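Local coordinates for austinol synthesis protein H (Emericella nidulans FGSC A4, PDB 5X9K) that takes part, as a homodimeric isomerase of the trt14 family, in the biosynthesis of the fungal meroterpenoids austinol and dehydroaustinol, at residues E75-A78 and D79-L83; K158-E161 and A162-A166. One frame throughout, in Å; residues are numbered along the deposited sequence.

Overall arrangement
Each contact is local, within one helix: 75-78 with 79-83 in helix 73-86, and 158-161 with 162-166 in the C-terminal helix 150-167. Contact 1 is partly buried, its centre about 11 Å from the centre of the chain, and sets one packed face against helix 46-49. Contact 2 lies at the surface, its centre about 23 Å from the centre of the chain. The centres of contacts 1 and 2 are about 18 Å apart. The two do not touch, but Phe164 of contact 2 meets Phe86, at the end of helix 73-86. Both share i to i+4 backbone bonds; contact 1 adds Phe80 against Ser76 and a salt bridge from Lys77 to Glu46, contact 2 a sparse touch of Ile160 and Phe164.

Contact 1. Residues E75-A78 and D79-L83; sequences ESKA and DFQGL
Phe80 brings the CD2 and CE2 side of its ring back along the helix to Ser76, and this flank is the close-packed one. Phe80 CE2 lies 3.5 Å from Ser76 OG, while Phe80 CD2 comes to 3.3 Å from Ser76 O, which meets the ring obliquely. The serine hydroxyl sits between its own backbone N and carbonyl carbon (chi1 70°), where it hydrogen-bonds Lys73 O. Leu49 of helix 46-49 rests on both Ser76 and Phe80, in an alpha+beta fold with a curved mixed sheet, consistent with the SnoaL-like cone of this isomerase family. Ser76 O accepts Asp79 N at 2.9 Å in a bent i to i+3 bond (130° at the hydrogen), the donor standing well above the carbonyl plane. Further on, the regular i to i+4 pattern holds: Gln81 N reaches Lys77 O at 2.9 Å and Gly82 N reaches Ala78 O at 3.0 Å. At the margin the side chains of Lys77 and Gln81 cross more loosely, Gln81 NE2 3.8 Å from Lys77 CG, though Gln81 CG comes to 3.2 Å from Lys77 O; Lys77 NZ continues to a salt bridge with Glu46. Ala78, Asp79 and Gln81 face solvent on the open side.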
ATOM      1  N   GLU A  75      -8.734 -10.116  17.177  1.00 25.21           N
ATOM      2  CA  GLU A  75      -7.921  -8.968  17.572  1.00 26.80           C
ATOM      3  C   GLU A  75      -8.356  -7.685  16.867  1.00 29.11           C
ATOM      4  O   GLU A  75      -8.217  -6.593  17.426  1.00 28.47           O
ATOM      5  CB  GLU A  75      -6.443  -9.255  17.288  1.00 26.24           C
ATOM      6  CG  GLU A  75      -5.756 -10.121  18.322  1.00 26.35           C
ATOM      7  CD  GLU A  75      -4.377 -10.557  17.870  1.00 31.28           C
ATOM      8  OE1 GLU A  75      -4.190 -10.731  16.649  1.00 26.79           O
ATOM      9  OE2 GLU A  75      -3.477 -10.721  18.728  1.00 27.81           O
ATOM     10  N   SER A  76      -8.884  -7.779  15.652  1.00 30.80           N
ATOM     11  CA  SER A  76      -9.183  -6.553  14.929  1.00 32.19           C
ATOM     12  C   SER A  76     -10.495  -5.905  15.353  1.00 33.28           C
ATOM     13  O   SER A  76     -10.753  -4.764  14.954  1.00 30.29           O
ATOM     14  CB  SER A  76      -9.212  -6.821  13.428  1.00 31.63           C
ATOM     15  OG  SER A  76     -10.332  -7.609  13.069  1.00 32.56           O
ATOM     16  N   LYS A  77     -11.327  -6.588  16.145  1.00 32.49           N
ATOM     17  CA  LYS A  77     -12.631  -6.021  16.489  1.00 30.05           C
ATOM     18  C   LYS A  77     -12.494  -4.690  17.221  1.00 34.01           C
ATOM     19  O   LYS A  77     -13.335  -3.797  17.048  1.00 32.83           O
ATOM     20  CB  LYS A  77     -13.438  -7.011  17.330  1.00 32.83           C
ATOM     21  CG  LYS A  77     -14.856  -6.531  17.620  1.00 35.26           C
ATOM     22  CD  LYS A  77     -15.787  -7.663  18.015  1.00 30.99           C
ATOM     23  CE  LYS A  77     -17.213  -7.163  18.106  1.00 30.92           C
ATOM     24  NZ  LYS A  77     -18.092  -8.112  18.824  1.00 29.74           N
ATOM     25  N   ALA A  78     -11.445  -4.533  18.031  1.00 29.24           N
ATOM     26  CA  ALA A  78     -11.218  -3.259  18.705  1.00 33.72           C
ATOM     27  C   ALA A  78     -11.074  -2.111  17.710  1.00 35.04           C
ATOM     28  O   ALA A  78     -11.520  -0.991  17.989  1.00 35.37           O
ATOM     29  CB  ALA A  78      -9.977  -3.359  19.594  1.00 30.96           C
ATOM     30  N   ASP A  79     -10.455  -2.373  16.549  1.00 30.55           N
ATOM     31  CA  ASP A  79     -10.278  -1.333  15.538  1.00 32.51           C
ATOM     32  C   ASP A  79     -11.621  -0.838  15.021  1.00 34.52           C
ATOM     33  O   ASP A  79     -11.831   0.369  14.864  1.00 31.38           O
ATOM     34  CB  ASP A  79      -9.420  -1.853  14.379  1.00 36.48           C
ATOM     35  CG  ASP A  79      -7.948  -2.057  14.766  1.00 40.96           C
ATOM     36  OD1 ASP A  79      -7.418  -1.258  15.562  1.00 45.24           O
ATOM     37  OD2 ASP A  79      -7.320  -3.015  14.259  1.00 42.70           O
ATOM     38  N   PHE A  80     -12.545  -1.755  14.738  1.00 29.72           N
ATOM     39  CA  PHE A  80     -13.851  -1.325  14.253  1.00 33.80           C
ATOM     40  C   PHE A  80     -14.686  -0.711  15.372  1.00 32.68           C
ATOM     41  O   PHE A  80     -15.533   0.158  15.112  1.00 29.04           O
ATOM     42  CB  PHE A  80     -14.560  -2.501  13.582  1.00 33.12           C
ATOM     43  CG  PHE A  80     -13.694  -3.204  12.565  1.00 34.62           C
ATOM     44  CD1 PHE A  80     -13.319  -2.560  11.397  1.00 32.92           C
ATOM     45  CD2 PHE A  80     -13.228  -4.487  12.795  1.00 36.89           C
ATOM     46  CE1 PHE A  80     -12.507  -3.192  10.471  1.00 36.99           C
ATOM     47  CE2 PHE A  80     -12.422  -5.125  11.869  1.00 36.21           C
ATOM     48  CZ  PHE A  80     -12.058  -4.472  10.707  1.00 34.50           C
ATOM     49  N   GLN A  81     -14.440  -1.118  16.620  1.00 31.20           N
ATOM     50  CA  GLN A  81     -15.081  -0.443  17.740  1.00 34.74           C
ATOM     51  C   GLN A  81     -14.652   1.015  17.800  1.00 34.00           C
ATOM     52  O   GLN A  81     -15.471   1.900  18.071  1.00 32.63           O
ATOM     53  CB  GLN A  81     -14.758  -1.166  19.046  1.00 36.02           C
ATOM     54  CG  GLN A  81     -15.394  -2.540  19.134  1.00 44.25           C
ATOM     55  CD  GLN A  81     -15.006  -3.300  20.387  1.00 50.91           C
ATOM     56  OE1 GLN A  81     -14.084  -2.914  21.108  1.00 55.93           O
ATOM     57  NE2 GLN A  81     -15.717  -4.390  20.655  1.00 51.53           N
ATOM     58  N   GLY A  82     -13.374   1.287  17.518  1.00 33.06           N
ATOM     59  CA  GLY A  82     -12.896   2.661  17.536  1.00 29.75           C
ATOM     60  C   GLY A  82     -13.483   3.500  16.419  1.00 30.55           C
ATOM     61  O   GLY A  82     -13.828   4.667  16.625  1.00 29.35           O
ATOM     62  N   LEU A  83     -13.601   2.926  15.216  1.00 31.03           N
ATOM     63  CA  LEU A  83     -14.271   3.630  14.126  1.00 31.84           C
ATOM     64  C   LEU A  83     -15.644   4.121  14.563  1.00 27.95           C
ATOM     65  O   LEU A  83     -15.997   5.291  14.366  1.00 25.39           O
ATOM     66  CB  LEU A  83     -14.407   2.721  12.899  1.00 32.44           C
ATOM     67  CG  LEU A  83     -13.328   2.716  11.820  1.00 32.86           C
ATOM     68  CD1 LEU A  83     -13.743   1.775  10.693  1.00 27.64           C
ATOM     69  CD2 LEU A  83     -13.077   4.112  11.288  1.00 30.75           C
TER

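Contact 2. Residues K158-E161 and A162-A166; sequences KKIE and AHFSA
Ala162, Glu161 and Ile160 give up the most surface where this turn of helix closes on the next. Ala162 N donates to Lys158 O at 2.8 Å, and Ala162 CB lies 3.6 Å from the same oxygen, so the methyl group packs beside the bond. At Glu161 the backbone carbonyl does the work: its O takes Ser165 N at 2.8 Å and also has Ser165 CB 3.2 Å away. Ile160 joins the turns mainly through its carbonyl, whose O accepts Phe164 N at 3.0 Å. Phe164 CD1 lies 3.5 Å from Ile160 O, whereas Ile160 CG2 makes a distant apolar touch, 4.4 Å from Phe164 CD1. This unbroken run of i to i+4 bonds marks regular alpha-helix in the distal half of helix 150-167, which follows the last strand, 141-148, of the mixed sheet. Phe164 carries the contact back into the fold by meeting the ring of Phe86 with the planes at about 75°. His163, whose N binds Lys159 O at 2.8 Å, has CG anti to the backbone N (chi1 -178°), which leads the imidazole away from 158-161. It touches Leu120 and Val121 of a nearby loop, and Val121 is also touched by Ile160 and Lys159.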
ATOM      1  N   LYS A 158      -2.660  10.857  17.115  1.00 23.62           N
ATOM      2  CA  LYS A 158      -2.147  11.774  18.126  1.00 26.31           C
ATOM      3  C   LYS A 158      -3.231  12.737  18.597  1.00 26.25           C
ATOM      4  O   LYS A 158      -3.329  13.030  19.794  1.00 26.33           O
ATOM      5  CB  LYS A 158      -0.954  12.543  17.577  1.00 24.03           C
ATOM      6  CG  LYS A 158       0.310  11.715  17.359  1.00 33.32           C
ATOM      7  CD  LYS A 158       1.547  12.620  17.378  1.00 44.89           C
ATOM      8  CE  LYS A 158       2.739  12.019  16.626  1.00 50.26           C
ATOM      9  NZ  LYS A 158       3.420  10.900  17.347  1.00 50.44           N
ATOM     10  N   LYS A 159      -4.045  13.251  17.668  1.00 24.87           N
ATOM     11  CA  LYS A 159      -5.148  14.123  18.057  1.00 24.68           C
ATOM     12  C   LYS A 159      -6.128  13.404  18.977  1.00 25.65           C
ATOM     13  O   LYS A 159      -6.596  13.984  19.966  1.00 25.81           O
ATOM     14  CB  LYS A 159      -5.857  14.663  16.816  1.00 24.18           C
ATOM     15  CG  LYS A 159      -4.991  15.576  15.948  1.00 27.36           C
ATOM     16  CD  LYS A 159      -5.743  16.115  14.738  1.00 35.04           C
ATOM     17  CE  LYS A 159      -6.948  16.952  15.138  1.00 41.82           C
ATOM     18  NZ  LYS A 159      -6.573  18.101  16.010  1.00 52.17           N
ATOM     19  N   ILE A 160      -6.446  12.137  18.674  1.00 21.63           N
ATOM     20  CA  ILE A 160      -7.337  11.360  19.539  1.00 25.47           C
ATOM     21  C   ILE A 160      -6.746  11.220  20.937  1.00 27.71           C
ATOM     22  O   ILE A 160      -7.459  11.329  21.943  1.00 29.57           O
ATOM     23  CB  ILE A 160      -7.633   9.983  18.916  1.00 22.17           C
ATOM     24  CG1 ILE A 160      -8.519  10.133  17.678  1.00 23.05           C
ATOM     25  CG2 ILE A 160      -8.314   9.071  19.919  1.00 30.83           C
ATOM     26  CD1 ILE A 160      -9.912  10.672  17.985  1.00 28.81           C
ATOM     27  N   GLU A 161      -5.438  10.986  21.027  1.00 26.66           N
ATOM     28  CA  GLU A 161      -4.796  10.889  22.339  1.00 29.49           C
ATOM     29  C   GLU A 161      -4.812  12.224  23.078  1.00 29.16           C
ATOM     30  O   GLU A 161      -5.105  12.270  24.280  1.00 29.30           O
ATOM     31  CB  GLU A 161      -3.355  10.390  22.193  1.00 32.45           C
ATOM     32  CG  GLU A 161      -3.225   8.895  21.933  1.00 39.68           C
ATOM     33  CD  GLU A 161      -3.341   8.066  23.201  1.00 46.76           C
ATOM     34  OE1 GLU A 161      -3.350   8.658  24.300  1.00 44.86           O
ATOM     35  OE2 GLU A 161      -3.416   6.820  23.097  1.00 46.85           O
ATOM     36  N   ALA A 162      -4.467  13.315  22.391  1.00 27.39           N
ATOM     37  CA  ALA A 162      -4.501  14.621  23.039  1.00 28.66           C
ATOM     38  C   ALA A 162      -5.916  14.986  23.479  1.00 31.45           C
ATOM     39  O   ALA A 162      -6.103  15.636  24.519  1.00 27.46           O
ATOM     40  CB  ALA A 162      -3.938  15.690  22.097  1.00 25.83           C
ATOM     41  N   HIS A 163      -6.914  14.582  22.691  1.00 27.87           N
ATOM     42  CA  HIS A 163      -8.309  14.836  23.032  1.00 29.68           C
ATOM     43  C   HIS A 163      -8.688  14.136  24.331  1.00 30.94           C
ATOM     44  O   HIS A 163      -9.190  14.767  25.268  1.00 31.29           O
ATOM     45  CB  HIS A 163      -9.205  14.373  21.881  1.00 27.59           C
ATOM     46  CG  HIS A 163     -10.664  14.640  22.098  1.00 32.19           C
ATOM     47  ND1 HIS A 163     -11.302  15.754  21.593  1.00 26.10           N
ATOM     48  CD2 HIS A 163     -11.610  13.937  22.766  1.00 34.80           C
ATOM     49  CE1 HIS A 163     -12.576  15.726  21.941  1.00 30.94           C
ATOM     50  NE2 HIS A 163     -12.787  14.637  22.658  1.00 28.25           N
ATOM     51  N   PHE A 164      -8.439  12.825  24.407  1.00 27.95           N
ATOM     52  CA  PHE A 164      -8.773  12.079  25.614  1.00 32.31           C
ATOM     53  C   PHE A 164      -7.921  12.503  26.797  1.00 33.53           C
ATOM     54  O   PHE A 164      -8.410  12.519  27.931  1.00 34.86           O
ATOM     55  CB  PHE A 164      -8.627  10.578  25.366  1.00 34.63           C
ATOM     56  CG  PHE A 164      -9.861   9.948  24.800  1.00 43.78           C
ATOM     57  CD1 PHE A 164     -10.351  10.347  23.567  1.00 43.37           C
ATOM     58  CD2 PHE A 164     -10.544   8.970  25.509  1.00 50.64           C
ATOM     59  CE1 PHE A 164     -11.496   9.779  23.043  1.00 52.00           C
ATOM     60  CE2 PHE A 164     -11.687   8.393  24.992  1.00 56.87           C
ATOM     61  CZ  PHE A 164     -12.166   8.799  23.756  1.00 57.54           C
ATOM     62  N   SER A 165      -6.657  12.858  26.558  1.00 29.72           N
ATOM     63  CA  SER A 165      -5.829  13.362  27.647  1.00 32.45           C
ATOM     64  C   SER A 165      -6.406  14.643  28.235  1.00 35.82           C
ATOM     65  O   SER A 165      -6.306  14.869  29.448  1.00 36.72           O
ATOM     66  CB  SER A 165      -4.401  13.598  27.161  1.00 33.71           C
ATOM     67  OG  SER A 165      -3.638  14.213  28.183  1.00 39.85           O
ATOM     68  N   ALA A 166      -7.013  15.487  27.396  1.00 28.09           N
ATOM     69  CA  ALA A 166      -7.620  16.723  27.871  1.00 32.33           C
ATOM     70  C   ALA A 166      -8.933  16.478  28.604  1.00 37.12           C
ATOM     71  O   ALA A 166      -9.251  17.216  29.542  1.00 35.67           O
ATOM     72  CB  ALA A 166      -7.850  17.685  26.705  1.00 29.00           C
TER